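Naphthalene dioxygenase large subunit (Rhodococcus sp., PDB 2B1X) is the large subunit of a Rieske-type oxygenase, pairing a domain that holds an Fe2/S2 cluster with a catalytic domain that holds a single iron ion. Local coordinates at residues 25-30 / 426-431; 29-34 / 387-392; 63-68 / 335-340; 322-327 / 360-365. All coordinates share one frame; numbering follows the deposited sequence.

How the contacts relate
Contacts 1 and 2 start from the same short loop near the N-terminus and tie it to two late parts of the chain, helix 422-436 and the loop before strand 392-394. Their centres are 10 Å apart, and a probable hydrogen bond joins Ala25 N to Gly391 O at 2.9 Å. Contacts 3 and 4 use neighbouring strands of the catalytic sheet, 333-343 and 318-330, with centres 11 Å apart. Contact 3 faces the Rieske region. Contact 4 lies on the side of the iron: the side chain of Phe362 is about 5 Å from the bound Fe (III) ion. Contacts 1 and 4 do not touch; their nearest atoms are about 7 Å apart.

Contact 1: 25-30 / 426-431; sequences AAIIND and NFLEYW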
loop_
_atom_site.group_PDB
_atom_site.type_symbol
_atom_site.label_atom_id
_atom_site.label_comp_id
_atom_site.label_asym_id
_atom_site.label_seq_id
_atom_site.Cartn_x
_atom_site.Cartn_y
_atom_site.Cartn_z
ATOM N N ALA A 25 -18.467 -10.727 18.495
ATOM C CA ALA A 25 -17.624 -10.785 17.304
ATOM C C ALA A 25 -16.851 -9.515 17.036
ATOM O O ALA A 25 -15.889 -9.515 16.247
ATOM C CB ALA A 25 -18.508 -11.158 16.056
ATOM N N ALA A 26 -17.289 -8.405 17.639
ATOM C CA ALA A 26 -16.687 -7.122 17.361
ATOM C C ALA A 26 -15.235 -7.046 17.837
ATOM O O ALA A 26 -14.525 -6.108 17.477
ATOM C CB ALA A 26 -17.491 -6.015 18.004
ATOM N N ILE A 27 -14.778 -8.032 18.604
ATOM C CA ILE A 27 -13.425 -7.957 19.164
ATOM C C ILE A 27 -12.300 -8.348 18.202
ATOM O O ILE A 27 -11.140 -8.072 18.493
ATOM C CB ILE A 27 -13.300 -8.772 20.451
ATOM C CG1 ILE A 27 -13.349 -10.270 20.123
ATOM C CG2 ILE A 27 -14.352 -8.341 21.478
ATOM C CD1 ILE A 27 -12.853 -11.149 21.242
ATOM N N ILE A 28 -12.636 -8.948 17.063
ATOM C CA ILE A 28 -11.631 -9.499 16.168
ATOM C C ILE A 28 -10.896 -8.480 15.283
ATOM O O ILE A 28 -9.656 -8.459 15.232
ATOM C CB ILE A 28 -12.231 -10.660 15.309
ATOM C CG1 ILE A 28 -12.586 -11.855 16.206
ATOM C CG2 ILE A 28 -11.247 -11.103 14.243
ATOM C CD1 ILE A 28 -13.494 -12.858 15.542
ATOM N N ASN A 29 -11.657 -7.667 14.569
ATOM C CA ASN A 29 -11.086 -6.743 13.598
ATOM C C ASN A 29 -11.786 -5.382 13.713
ATOM O O ASN A 29 -12.795 -5.144 13.051
ATOM C CB ASN A 29 -11.254 -7.326 12.191
ATOM C CG ASN A 29 -10.673 -6.444 11.118
ATOM O OD1 ASN A 29 -10.062 -5.398 11.413
ATOM N ND2 ASN A 29 -10.891 -6.818 9.859
ATOM N N ASP A 30 -11.267 -4.517 14.570
ATOM C CA ASP A 30 -11.852 -3.190 14.792
ATOM C C ASP A 30 -10.783 -2.161 15.182
ATOM O O ASP A 30 -10.038 -2.407 16.113
ATOM C CB ASP A 30 -12.912 -3.302 15.888
ATOM C CG ASP A 30 -13.670 -2.020 16.072
ATOM O OD1 ASP A 30 -13.316 -1.255 16.994
ATOM O OD2 ASP A 30 -14.594 -1.675 15.318
ATOM N N ASN A 426 -11.552 -18.506 29.014
ATOM C CA ASN A 426 -10.660 -17.945 30.029
ATOM C C ASN A 426 -9.703 -16.900 29.449
ATOM O O ASN A 426 -9.405 -15.901 30.076
ATOM C CB ASN A 426 -9.860 -19.094 30.666
ATOM C CG ASN A 426 -8.900 -18.635 31.753
ATOM O OD1 ASN A 426 -9.308 -18.086 32.766
ATOM N ND2 ASN A 426 -7.612 -18.892 31.554
ATOM N N PHE A 427 -9.210 -17.144 28.245
ATOM C CA PHE A 427 -8.282 -16.220 27.612
ATOM C C PHE A 427 -9.039 -14.911 27.324
ATOM O O PHE A 427 -8.566 -13.824 27.644
ATOM C CB PHE A 427 -7.737 -16.872 26.329
ATOM C CG PHE A 427 -6.881 -15.961 25.486
ATOM C CD1 PHE A 427 -5.503 -16.046 25.554
ATOM C CD2 PHE A 427 -7.469 -15.068 24.585
ATOM C CE1 PHE A 427 -4.691 -15.233 24.759
ATOM C CE2 PHE A 427 -6.657 -14.231 23.793
ATOM C CZ PHE A 427 -5.258 -14.351 23.876
ATOM N N LEU A 428 -10.226 -15.036 26.728
ATOM C CA LEU A 428 -10.994 -13.861 26.328
ATOM C C LEU A 428 -11.592 -13.144 27.510
ATOM O O LEU A 428 -11.780 -11.935 27.464
ATOM C CB LEU A 428 -12.087 -14.257 25.321
ATOM C CG LEU A 428 -11.518 -14.593 23.949
ATOM C CD1 LEU A 428 -12.610 -15.121 23.034
ATOM C CD2 LEU A 428 -10.767 -13.398 23.313
ATOM N N GLU A 429 -11.921 -13.887 28.564
ATOM C CA GLU A 429 -12.389 -13.267 29.807
ATOM C C GLU A 429 -11.331 -12.344 30.377
ATOM O O GLU A 429 -11.647 -11.192 30.767
ATOM C CB GLU A 429 -12.785 -14.332 30.871
ATOM C CG GLU A 429 -13.226 -13.714 32.195
ATOM C CD GLU A 429 -13.709 -14.714 33.232
ATOM O OE1 GLU A 429 -13.004 -15.704 33.526
ATOM O OE2 GLU A 429 -14.797 -14.487 33.787
ATOM N N TYR A 430 -10.095 -12.833 30.466
ATOM C CA TYR A 430 -8.995 -12.017 30.963
ATOM C C TYR A 430 -8.742 -10.819 30.032
ATOM O O TYR A 430 -8.536 -9.718 30.492
ATOM C CB TYR A 430 -7.718 -12.828 31.180
ATOM C CG TYR A 430 -6.584 -12.067 31.879
ATOM C CD1 TYR A 430 -6.769 -11.456 33.135
ATOM C CD2 TYR A 430 -5.320 -11.945 31.267
ATOM C CE1 TYR A 430 -5.722 -10.752 33.761
ATOM C CE2 TYR A 430 -4.275 -11.277 31.891
ATOM C CZ TYR A 430 -4.491 -10.663 33.123
ATOM O OH TYR A 430 -3.450 -10.010 33.716
ATOM N N TRP A 431 -8.801 -11.057 28.719
ATOM C CA TRP A 431 -8.593 -9.983 27.735
ATOM C C TRP A 431 -9.663 -8.894 27.998
ATOM O O TRP A 431 -9.341 -7.730 28.069
ATOM C CB TRP A 431 -8.694 -10.587 26.303
ATOM C CG TRP A 431 -8.591 -9.591 25.183
ATOM C CD1 TRP A 431 -7.469 -9.211 24.557
ATOM C CD2 TRP A 431 -9.659 -8.860 24.587
ATOM N NE1 TRP A 431 -7.740 -8.283 23.579
ATOM C CE2 TRP A 431 -9.089 -8.045 23.569
ATOM C CE3 TRP A 431 -11.048 -8.811 24.793
ATOM C CZ2 TRP A 431 -9.850 -7.156 22.783
ATOM C CZ3 TRP A 431 -11.811 -7.937 24.004
ATOM C CH2 TRP A 431 -11.201 -7.129 22.999
#
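Ile27 meets Leu428 and Trp431 through side chains alone, a good example of how one branched residue can seat a loop on a helix. Its CB already lies against the indole, 3.7 Å from Trp431 CH2. From there the two branches part. CG2, the short one, comes to 3.6 Å from Trp431 CZ3 and is almost as near to CH2, approaching the CZ3-CH2 side of the six-membered ring obliquely. CG1 occupies the crowded position between the backbone N and the carbonyl carbon (chi1 71°), which swings the long branch toward the other helix side chain; at its tip, Ile27 CD1 reaches Leu428 CD2 at 3.7 Å. The loop, a short 3-10 turn leading from strand 22-24 to helix 31-40, is thereby fastened to helix 422-436, the last helix of the chain. Leu428 and Trp431 stand three residues apart on that helix, so they present one side of it to Ile27. The indole extends from the helix with CG anti to the backbone N (chi1 176°), and the side chains of Trp431 and Ile27 pass each other in opposite directions. At its polar side Trp431 NE1 bonds Glu37 OE2 of helix 31-40, while Leu10 of helix 4-16 also packs on the indole. The same CD2 of Leu428 that greets Ile27 lies in the plane of the Phe427 ring, at its edge.

Contact 2: 29-34 / 387-392; sequences NDPEVH and FAKTGE
Asn29 and Lys389 bring the two backbones to 8.6 Å between their CA atoms, too far for main-chain bonding, so a long side chain has to cover the distance. Lys389 does so with its chain extended beyond CG, and it meets the carboxylate of Asp30 at about a right angle. Lys389 NZ donates to Asp30 OD2 at 2.8 Å, a salt bridge that uses the anti lone pair, turned away from the other oxygen. On the way Lys389 CE lies unusually close to Asn29 O (3.0 Å); NZ is also near that oxygen, but at an angle too poor for a hydrogen bond. The other carboxylate oxygen is an acceptor too, but for backbone N-H groups. Asp30 is the N-cap of helix 31-40, and its OD1 accepts from Val33 N at 3.1 Å with an N-H...O angle of 156°, again on an anti lone pair, and weakly from Glu32 N. One carboxylate thus caps a helix and pairs with a lysine, and the two tasks together should fix its rotation. Asn29 ND2 bonds Thr380 O of helix 369-382. Phe387 O accepts from Thr390 N, Thr390 OG1 and NH1 of Arg143 of the second subunit, another copy of this protein, whose NH2 bonds Thr390 OG1. The contact lies at the surface beside that subunit, between the start of helix 31-40 and the loop from helix 369-382 to strand 392-394.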
loop_
_atom_site.group_PDB
_atom_site.type_symbol
_atom_site.label_atom_id
_atom_site.label_comp_id
_atom_site.label_asym_id
_atom_site.label_seq_id
_atom_site.Cartn_x
_atom_site.Cartn_y
_atom_site.Cartn_z
ATOM N N ASN A 29 -11.657 -7.667 14.569
ATOM C CA ASN A 29 -11.086 -6.743 13.598
ATOM C C ASN A 29 -11.786 -5.382 13.713
ATOM O O ASN A 29 -12.795 -5.144 13.051
ATOM C CB ASN A 29 -11.254 -7.326 12.191
ATOM C CG ASN A 29 -10.673 -6.444 11.118
ATOM O OD1 ASN A 29 -10.062 -5.398 11.413
ATOM N ND2 ASN A 29 -10.891 -6.818 9.859
ATOM N N ASP A 30 -11.267 -4.517 14.570
ATOM C CA ASP A 30 -11.852 -3.190 14.792
ATOM C C ASP A 30 -10.783 -2.161 15.182
ATOM O O ASP A 30 -10.038 -2.407 16.113
ATOM C CB ASP A 30 -12.912 -3.302 15.888
ATOM C CG ASP A 30 -13.670 -2.020 16.072
ATOM O OD1 ASP A 30 -13.316 -1.255 16.994
ATOM O OD2 ASP A 30 -14.594 -1.675 15.318
ATOM N N PRO A 31 -10.727 -0.992 14.513
ATOM C CA PRO A 31 -9.678 0.001 14.802
ATOM C C PRO A 31 -9.693 0.477 16.274
ATOM O O PRO A 31 -8.627 0.620 16.858
ATOM C CB PRO A 31 -9.997 1.167 13.859
ATOM C CG PRO A 31 -10.886 0.618 12.830
ATOM C CD PRO A 31 -11.646 -0.527 13.461
ATOM N N GLU A 32 -10.869 0.662 16.869
ATOM C CA GLU A 32 -10.951 1.157 18.255
ATOM C C GLU A 32 -10.505 0.049 19.218
ATOM O O GLU A 32 -9.781 0.306 20.178
ATOM C CB GLU A 32 -12.350 1.664 18.645
ATOM C CG GLU A 32 -12.324 2.470 19.956
ATOM C CD GLU A 32 -13.677 2.659 20.655
ATOM O OE1 GLU A 32 -14.725 2.255 20.097
ATOM O OE2 GLU A 32 -13.676 3.241 21.779
ATOM N N VAL A 33 -10.908 -1.182 18.923
ATOM C CA VAL A 33 -10.509 -2.308 19.743
ATOM C C VAL A 33 -8.988 -2.356 19.700
ATOM O O VAL A 33 -8.332 -2.429 20.745
ATOM C CB VAL A 33 -11.141 -3.617 19.247
ATOM C CG1 VAL A 33 -10.471 -4.813 19.895
ATOM C CG2 VAL A 33 -12.662 -3.651 19.562
ATOM N N HIS A 34 -8.410 -2.323 18.499
ATOM C CA HIS A 34 -6.952 -2.378 18.400
ATOM C C HIS A 34 -6.266 -1.271 19.208
ATOM O O HIS A 34 -5.313 -1.533 19.934
ATOM C CB HIS A 34 -6.465 -2.339 16.933
ATOM C CG HIS A 34 -5.045 -2.760 16.783
ATOM N ND1 HIS A 34 -4.655 -4.088 16.815
ATOM C CD2 HIS A 34 -3.906 -2.035 16.635
ATOM C CE1 HIS A 34 -3.340 -4.159 16.680
ATOM N NE2 HIS A 34 -2.859 -2.932 16.582
ATOM N N PHE A 387 -22.237 -5.474 10.100
ATOM C CA PHE A 387 -23.257 -6.455 10.472
ATOM C C PHE A 387 -22.641 -7.724 11.092
ATOM O O PHE A 387 -23.132 -8.249 12.100
ATOM C CB PHE A 387 -24.110 -6.830 9.257
ATOM C CG PHE A 387 -25.228 -7.799 9.551
ATOM C CD1 PHE A 387 -26.342 -7.422 10.298
ATOM C CD2 PHE A 387 -25.174 -9.104 9.044
ATOM C CE1 PHE A 387 -27.401 -8.346 10.557
ATOM C CE2 PHE A 387 -26.180 -10.021 9.295
ATOM C CZ PHE A 387 -27.316 -9.671 10.046
ATOM N N ALA A 388 -21.551 -8.200 10.513
ATOM C CA ALA A 388 -20.843 -9.342 11.074
ATOM C C ALA A 388 -20.480 -9.093 12.568
ATOM O O ALA A 388 -20.569 -9.992 13.429
ATOM C CB ALA A 388 -19.561 -9.603 10.236
ATOM N N LYS A 389 -20.128 -7.848 12.850
ATOM C CA LYS A 389 -19.609 -7.416 14.146
ATOM C C LYS A 389 -20.676 -7.390 15.232
ATOM O O LYS A 389 -20.331 -7.358 16.406
ATOM C CB LYS A 389 -19.001 -6.030 14.021
ATOM C CG LYS A 389 -17.518 -5.991 13.556
ATOM C CD LYS A 389 -17.132 -4.499 13.379
ATOM C CE LYS A 389 -15.642 -4.266 13.454
ATOM N NZ LYS A 389 -15.300 -2.931 12.928
ATOM N N THR A 390 -21.950 -7.407 14.843
ATOM C CA THR A 390 -23.056 -7.407 15.802
ATOM C C THR A 390 -23.410 -8.801 16.272
ATOM O O THR A 390 -24.224 -8.993 17.181
ATOM C CB THR A 390 -24.313 -6.721 15.218
ATOM O OG1 THR A 390 -24.841 -7.504 14.133
ATOM C CG2 THR A 390 -24.012 -5.340 14.642
ATOM N N GLY A 391 -22.775 -9.801 15.674
ATOM C CA GLY A 391 -22.963 -11.157 16.126
ATOM C C GLY A 391 -22.013 -11.619 17.231
ATOM O O GLY A 391 -21.253 -10.835 17.859
ATOM N N GLU A 392 -22.071 -12.910 17.475
ATOM C CA GLU A 392 -21.324 -13.526 18.557
ATOM C C GLU A 392 -20.438 -14.654 18.002
ATOM O O GLU A 392 -20.704 -15.203 16.920
ATOM C CB GLU A 392 -22.301 -14.026 19.649
ATOM C CG GLU A 392 -23.195 -15.175 19.225
ATOM C CD GLU A 392 -24.437 -14.758 18.409
ATOM O OE1 GLU A 392 -24.336 -14.572 17.166
ATOM O OE2 GLU A 392 -25.547 -14.649 18.992
#

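Contact 3: 63-68 / 335-340; sequences VRYISE and EVMSFF
Arg64 and Tyr65 form a buried interdomain contact with Phe339 and Met337, linking strand 60-66 of the Rieske region to strand 333-343 of the catalytic sheet. The strands are not paired: Arg64 and Met337, the nearest across, have CA atoms 10.2 Å apart, and side chains bridge the interval. Arg64 bends at chi2 (-74°) and slides past Phe339 in the opposite direction. Phe339 CZ sits over one face of the guanidinium, 3.7 Å from Arg64 NH1, whereas that nitrogen lies at the edge of the phenyl ring, near its plane; the two planes are 63° apart. Beside them Met337 CE touches Tyr65 CD1 at 4.1 Å, the side chains crossing at about a right angle. Arg64 NH2 forms a salt bridge with Glu54, NH1 hydrogen-bonds Leu49 O, and Tyr65 OH hydrogen-bonds Asp127 of a small subunit. With the cation at the ring edge, the geometry does not suit a cation-pi interaction and is consistent with van der Waals packing, without a polar bond between the two segments.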
loop_
_atom_site.group_PDB
_atom_site.type_symbol
_atom_site.label_atom_id
_atom_site.label_comp_id
_atom_site.label_asym_id
_atom_site.label_seq_id
_atom_site.Cartn_x
_atom_site.Cartn_y
_atom_site.Cartn_z
ATOM N N VAL A 63 16.914 -7.397 18.371
ATOM C CA VAL A 63 15.931 -6.316 18.453
ATOM C C VAL A 63 14.494 -6.880 18.403
ATOM O O VAL A 63 14.095 -7.498 17.421
ATOM C CB VAL A 63 16.160 -5.272 17.370
ATOM C CG1 VAL A 63 15.085 -4.161 17.471
ATOM C CG2 VAL A 63 17.595 -4.643 17.498
ATOM N N ARG A 64 13.713 -6.613 19.443
ATOM C CA ARG A 64 12.396 -7.215 19.625
ATOM C C ARG A 64 11.366 -6.179 20.042
ATOM O O ARG A 64 11.733 -5.003 20.229
ATOM C CB ARG A 64 12.490 -8.401 20.587
ATOM C CG ARG A 64 13.445 -9.473 20.079
ATOM C CD ARG A 64 12.869 -10.316 18.900
ATOM N NE ARG A 64 13.887 -11.099 18.217
ATOM C CZ ARG A 64 14.379 -12.269 18.649
ATOM N NH1 ARG A 64 13.952 -12.828 19.791
ATOM N NH2 ARG A 64 15.309 -12.885 17.942
ATOM N N TYR A 65 10.095 -6.573 20.186
ATOM C CA TYR A 65 9.011 -5.577 20.275
ATOM C C TYR A 65 8.001 -5.773 21.388
ATOM O O TYR A 65 7.716 -6.914 21.788
ATOM C CB TYR A 65 8.195 -5.567 18.964
ATOM C CG TYR A 65 9.012 -5.216 17.794
ATOM C CD1 TYR A 65 9.836 -6.141 17.181
ATOM C CD2 TYR A 65 9.010 -3.898 17.317
ATOM C CE1 TYR A 65 10.642 -5.776 16.074
ATOM C CE2 TYR A 65 9.755 -3.547 16.222
ATOM C CZ TYR A 65 10.583 -4.486 15.610
ATOM O OH TYR A 65 11.362 -4.072 14.545
ATOM N N ILE A 66 7.437 -4.668 21.847
ATOM C CA ILE A 66 6.096 -4.679 22.409
ATOM C C ILE A 66 5.301 -3.741 21.555
ATOM O O ILE A 66 5.512 -2.517 21.586
ATOM C CB ILE A 66 6.059 -4.311 23.924
ATOM C CG1 ILE A 66 6.985 -5.277 24.715
ATOM C CG2 ILE A 66 4.636 -4.374 24.432
ATOM C CD1 ILE A 66 7.088 -5.039 26.234
ATOM N N SER A 67 4.408 -4.326 20.754
ATOM C CA SER A 67 3.699 -3.605 19.710
ATOM C C SER A 67 4.680 -2.784 18.863
ATOM O O SER A 67 5.642 -3.334 18.394
ATOM C CB SER A 67 2.528 -2.784 20.278
ATOM O OG SER A 67 1.651 -3.670 20.990
ATOM N N GLU A 68 4.437 -1.493 18.665
ATOM C CA GLU A 68 5.310 -0.671 17.847
ATOM C C GLU A 68 6.607 -0.312 18.598
ATOM O O GLU A 68 7.541 0.256 18.000
ATOM C CB GLU A 68 4.586 0.646 17.423
ATOM C CG GLU A 68 3.413 0.499 16.440
ATOM C CD GLU A 68 2.121 0.052 17.099
ATOM O OE1 GLU A 68 1.993 0.103 18.334
ATOM O OE2 GLU A 68 1.206 -0.371 16.369
ATOM N N GLU A 335 2.443 -10.052 12.582
ATOM C CA GLU A 335 3.712 -10.649 12.130
ATOM C C GLU A 335 3.939 -11.862 13.020
ATOM O O GLU A 335 3.949 -11.716 14.243
ATOM C CB GLU A 335 4.877 -9.655 12.249
ATOM C CG GLU A 335 6.270 -10.175 11.842
ATOM C CD GLU A 335 7.345 -9.078 11.837
ATOM O OE1 GLU A 335 7.011 -7.872 11.835
ATOM O OE2 GLU A 335 8.540 -9.390 11.826
ATOM N N VAL A 336 4.026 -13.046 12.420
ATOM C CA VAL A 336 4.346 -14.244 13.171
ATOM C C VAL A 336 5.860 -14.261 13.331
ATOM O O VAL A 336 6.582 -13.894 12.394
ATOM C CB VAL A 336 3.894 -15.533 12.470
ATOM C CG1 VAL A 336 4.173 -16.796 13.378
ATOM C CG2 VAL A 336 2.414 -15.463 12.084
ATOM N N MET A 337 6.314 -14.588 14.539
ATOM C CA MET A 337 7.742 -14.943 14.783
ATOM C C MET A 337 7.764 -16.363 15.308
ATOM O O MET A 337 7.393 -16.584 16.463
ATOM C CB MET A 337 8.404 -13.976 15.778
ATOM C CG MET A 337 8.081 -12.481 15.408
ATOM S SD MET A 337 9.233 -11.330 16.143
ATOM C CE MET A 337 8.441 -9.732 15.717
ATOM N N SER A 338 8.216 -17.317 14.485
ATOM C CA SER A 338 8.166 -18.732 14.852
ATOM C C SER A 338 9.569 -19.288 15.130
ATOM O O SER A 338 10.431 -19.302 14.255
ATOM C CB SER A 338 7.489 -19.557 13.763
ATOM O OG SER A 338 7.436 -20.908 14.183
ATOM N N PHE A 339 9.780 -19.696 16.373
ATOM C CA PHE A 339 11.090 -20.176 16.841
ATOM C C PHE A 339 11.073 -21.691 16.921
ATOM O O PHE A 339 10.080 -22.280 17.354
ATOM C CB PHE A 339 11.361 -19.631 18.249
ATOM C CG PHE A 339 11.389 -18.119 18.362
ATOM C CD1 PHE A 339 10.209 -17.371 18.465
ATOM C CD2 PHE A 339 12.622 -17.445 18.444
ATOM C CE1 PHE A 339 10.244 -15.959 18.607
ATOM C CE2 PHE A 339 12.690 -16.065 18.617
ATOM C CZ PHE A 339 11.499 -15.295 18.683
ATOM N N PHE A 340 12.157 -22.328 16.498
ATOM C CA PHE A 340 12.347 -23.763 16.737
ATOM C C PHE A 340 13.369 -23.928 17.852
ATOM O O PHE A 340 14.430 -23.290 17.822
ATOM C CB PHE A 340 12.824 -24.470 15.459
ATOM C CG PHE A 340 13.341 -25.879 15.694
ATOM C CD1 PHE A 340 12.449 -26.929 15.920
ATOM C CD2 PHE A 340 14.698 -26.132 15.731
ATOM C CE1 PHE A 340 12.901 -28.233 16.150
ATOM C CE2 PHE A 340 15.189 -27.450 15.973
ATOM C CZ PHE A 340 14.277 -28.496 16.181
#

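Contact 4: 322-327 / 360-365; sequences TLRLWH and RTFGIS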
loop_
_atom_site.group_PDB
_atom_site.type_symbol
_atom_site.label_atom_id
_atom_site.label_comp_id
_atom_site.label_asym_id
_atom_site.label_seq_id
_atom_site.Cartn_x
_atom_site.Cartn_y
_atom_site.Cartn_z
ATOM N N THR A 322 8.128 -25.701 19.303
ATOM C CA THR A 322 8.133 -24.377 18.741
ATOM C C THR A 322 7.438 -23.402 19.695
ATOM O O THR A 322 6.417 -23.743 20.312
ATOM C CB THR A 322 7.444 -24.355 17.315
ATOM O OG1 THR A 322 7.190 -23.007 16.930
ATOM C CG2 THR A 322 6.043 -24.940 17.355
ATOM N N LEU A 323 8.027 -22.215 19.826
ATOM C CA LEU A 323 7.402 -21.071 20.485
ATOM C C LEU A 323 7.128 -20.059 19.386
ATOM O O LEU A 323 7.925 -19.914 18.472
ATOM C CB LEU A 323 8.359 -20.427 21.498
ATOM C CG LEU A 323 8.880 -21.152 22.746
ATOM C CD1 LEU A 323 9.192 -20.187 23.901
ATOM C CD2 LEU A 323 8.065 -22.395 23.216
ATOM N N ARG A 324 6.026 -19.340 19.464
ATOM C CA ARG A 324 5.766 -18.338 18.442
ATOM C C ARG A 324 5.077 -17.117 19.062
ATOM O O ARG A 324 4.289 -17.263 19.998
ATOM C CB ARG A 324 4.907 -18.940 17.306
ATOM C CG ARG A 324 3.694 -19.753 17.809
ATOM C CD ARG A 324 3.947 -21.282 17.901
ATOM N NE ARG A 324 4.649 -21.715 16.697
ATOM C CZ ARG A 324 4.074 -21.835 15.503
ATOM N NH1 ARG A 324 2.748 -21.643 15.373
ATOM N NH2 ARG A 324 4.821 -22.172 14.457
ATOM N N LEU A 325 5.405 -15.936 18.537
ATOM C CA LEU A 325 4.705 -14.696 18.793
ATOM C C LEU A 325 3.686 -14.374 17.717
ATOM O O LEU A 325 3.955 -14.463 16.497
ATOM C CB LEU A 325 5.694 -13.537 18.886
ATOM C CG LEU A 325 6.533 -13.517 20.185
ATOM C CD1 LEU A 325 7.753 -12.627 20.018
ATOM C CD2 LEU A 325 5.646 -13.070 21.392
ATOM N N TRP A 326 2.503 -13.982 18.159
ATOM C CA TRP A 326 1.537 -13.434 17.232
ATOM C C TRP A 326 1.684 -11.939 17.443
ATOM O O TRP A 326 1.023 -11.356 18.296
ATOM C CB TRP A 326 0.111 -13.935 17.530
ATOM C CG TRP A 326 0.040 -15.381 17.784
ATOM C CD1 TRP A 326 -0.212 -16.018 18.999
ATOM C CD2 TRP A 326 0.247 -16.421 16.821
ATOM N NE1 TRP A 326 -0.186 -17.378 18.815
ATOM C CE2 TRP A 326 0.070 -17.652 17.488
ATOM C CE3 TRP A 326 0.539 -16.434 15.435
ATOM C CZ2 TRP A 326 0.204 -18.887 16.844
ATOM C CZ3 TRP A 326 0.654 -17.687 14.787
ATOM C CH2 TRP A 326 0.490 -18.900 15.517
ATOM N N HIS A 327 2.595 -11.331 16.689
ATOM C CA HIS A 327 2.899 -9.919 16.930
ATOM C C HIS A 327 1.854 -8.954 16.327
ATOM O O HIS A 327 1.637 -8.960 15.129
ATOM C CB HIS A 327 4.316 -9.554 16.459
ATOM C CG HIS A 327 4.696 -8.177 16.847
ATOM N ND1 HIS A 327 4.906 -7.178 15.916
ATOM C CD2 HIS A 327 4.810 -7.600 18.065
ATOM C CE1 HIS A 327 5.181 -6.051 16.549
ATOM N NE2 HIS A 327 5.101 -6.275 17.850
ATOM N N ARG A 360 8.358 -28.994 8.093
ATOM C CA ARG A 360 7.429 -29.434 7.040
ATOM C C ARG A 360 5.984 -29.385 7.499
ATOM O O ARG A 360 5.071 -29.486 6.655
ATOM C CB ARG A 360 7.786 -30.832 6.502
ATOM C CG ARG A 360 8.921 -30.804 5.467
ATOM C CD ARG A 360 10.293 -30.660 6.126
ATOM N NE ARG A 360 11.447 -30.887 5.252
ATOM C CZ ARG A 360 11.986 -32.080 4.994
ATOM N NH1 ARG A 360 11.465 -33.196 5.512
ATOM N NH2 ARG A 360 13.055 -32.138 4.208
ATOM N N THR A 361 5.779 -29.172 8.815
ATOM C CA THR A 361 4.434 -29.116 9.416
ATOM C C THR A 361 4.016 -27.720 9.825
ATOM O O THR A 361 2.919 -27.277 9.467
ATOM C CB THR A 361 4.265 -30.120 10.610
ATOM O OG1 THR A 361 5.207 -29.820 11.647
ATOM C CG2 THR A 361 4.608 -31.554 10.166
ATOM N N PHE A 362 4.901 -27.028 10.551
ATOM C CA PHE A 362 4.612 -25.698 11.051
ATOM C C PHE A 362 5.594 -24.652 10.489
ATOM O O PHE A 362 6.461 -24.977 9.684
ATOM C CB PHE A 362 4.504 -25.700 12.600
ATOM C CG PHE A 362 3.230 -26.340 13.082
ATOM C CD1 PHE A 362 3.112 -27.729 13.141
ATOM C CD2 PHE A 362 2.122 -25.564 13.389
ATOM C CE1 PHE A 362 1.900 -28.327 13.521
ATOM C CE2 PHE A 362 0.888 -26.153 13.793
ATOM C CZ PHE A 362 0.788 -27.546 13.839
ATOM N N GLY A 363 5.435 -23.397 10.875
ATOM C CA GLY A 363 6.190 -22.354 10.204
ATOM C C GLY A 363 5.590 -21.931 8.857
ATOM O O GLY A 363 4.505 -22.380 8.455
ATOM N N ILE A 364 6.304 -21.045 8.168
ATOM C CA ILE A 364 5.788 -20.334 6.983
ATOM C C ILE A 364 5.453 -21.248 5.796
ATOM O O ILE A 364 4.570 -20.945 4.985
ATOM C CB ILE A 364 6.835 -19.257 6.586
ATOM C CG1 ILE A 364 6.226 -18.164 5.700
ATOM C CG2 ILE A 364 8.053 -19.906 5.912
ATOM C CD1 ILE A 364 7.203 -17.118 5.302
ATOM N N SER A 365 6.184 -22.358 5.665
ATOM C CA SER A 365 5.922 -23.275 4.578
ATOM C C SER A 365 5.304 -24.614 5.058
ATOM O O SER A 365 5.066 -25.506 4.262
ATOM C CB SER A 365 7.204 -23.525 3.753
ATOM O OG SER A 365 8.143 -24.298 4.497
#
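Thr322 OG1 is held by two partners: it bonds Phe339 O of the adjacent strand and accepts from NE of Arg324, the arginine that reaches across to Phe362 and Gly363. The bond from Arg324 NE to Thr322 OG1 is 2.9 Å long and fairly straight at 158°, with the oxygen tilted 18° from the guanidinium plane. Arg324 folds back to make it, bending at chi2 and chi3, and its CG rests 3.6 Å above one face of the Trp326 ring, toward the rim. Beyond NE, Arg324 NH2 comes to 4.0 Å from Phe362 CB, while Gly363 N stands at the guanidinium edge, near its plane, 3.8 Å from Arg324 NH2. These two nitrogens are not bonded to each other; the carboxylate of Glu369 links the groups, with OE2 paired to Arg324 NH1 and OE1 accepting from Gly363 N. The guanidinium and the Phe362 ring stand at 84° to one another. Phe210, Phe307 and Phe368 pack on Phe362, whose side chain is about 5 Å from the iron ion that His216, His221 and Asp372 bind. A buried arginine on a sheet strand, tied through Glu369 to the turn after helix 348-361, thus lies next to Phe362, which borders the mononuclear iron site of this Bet v 1-like catalytic domain without being a ligand.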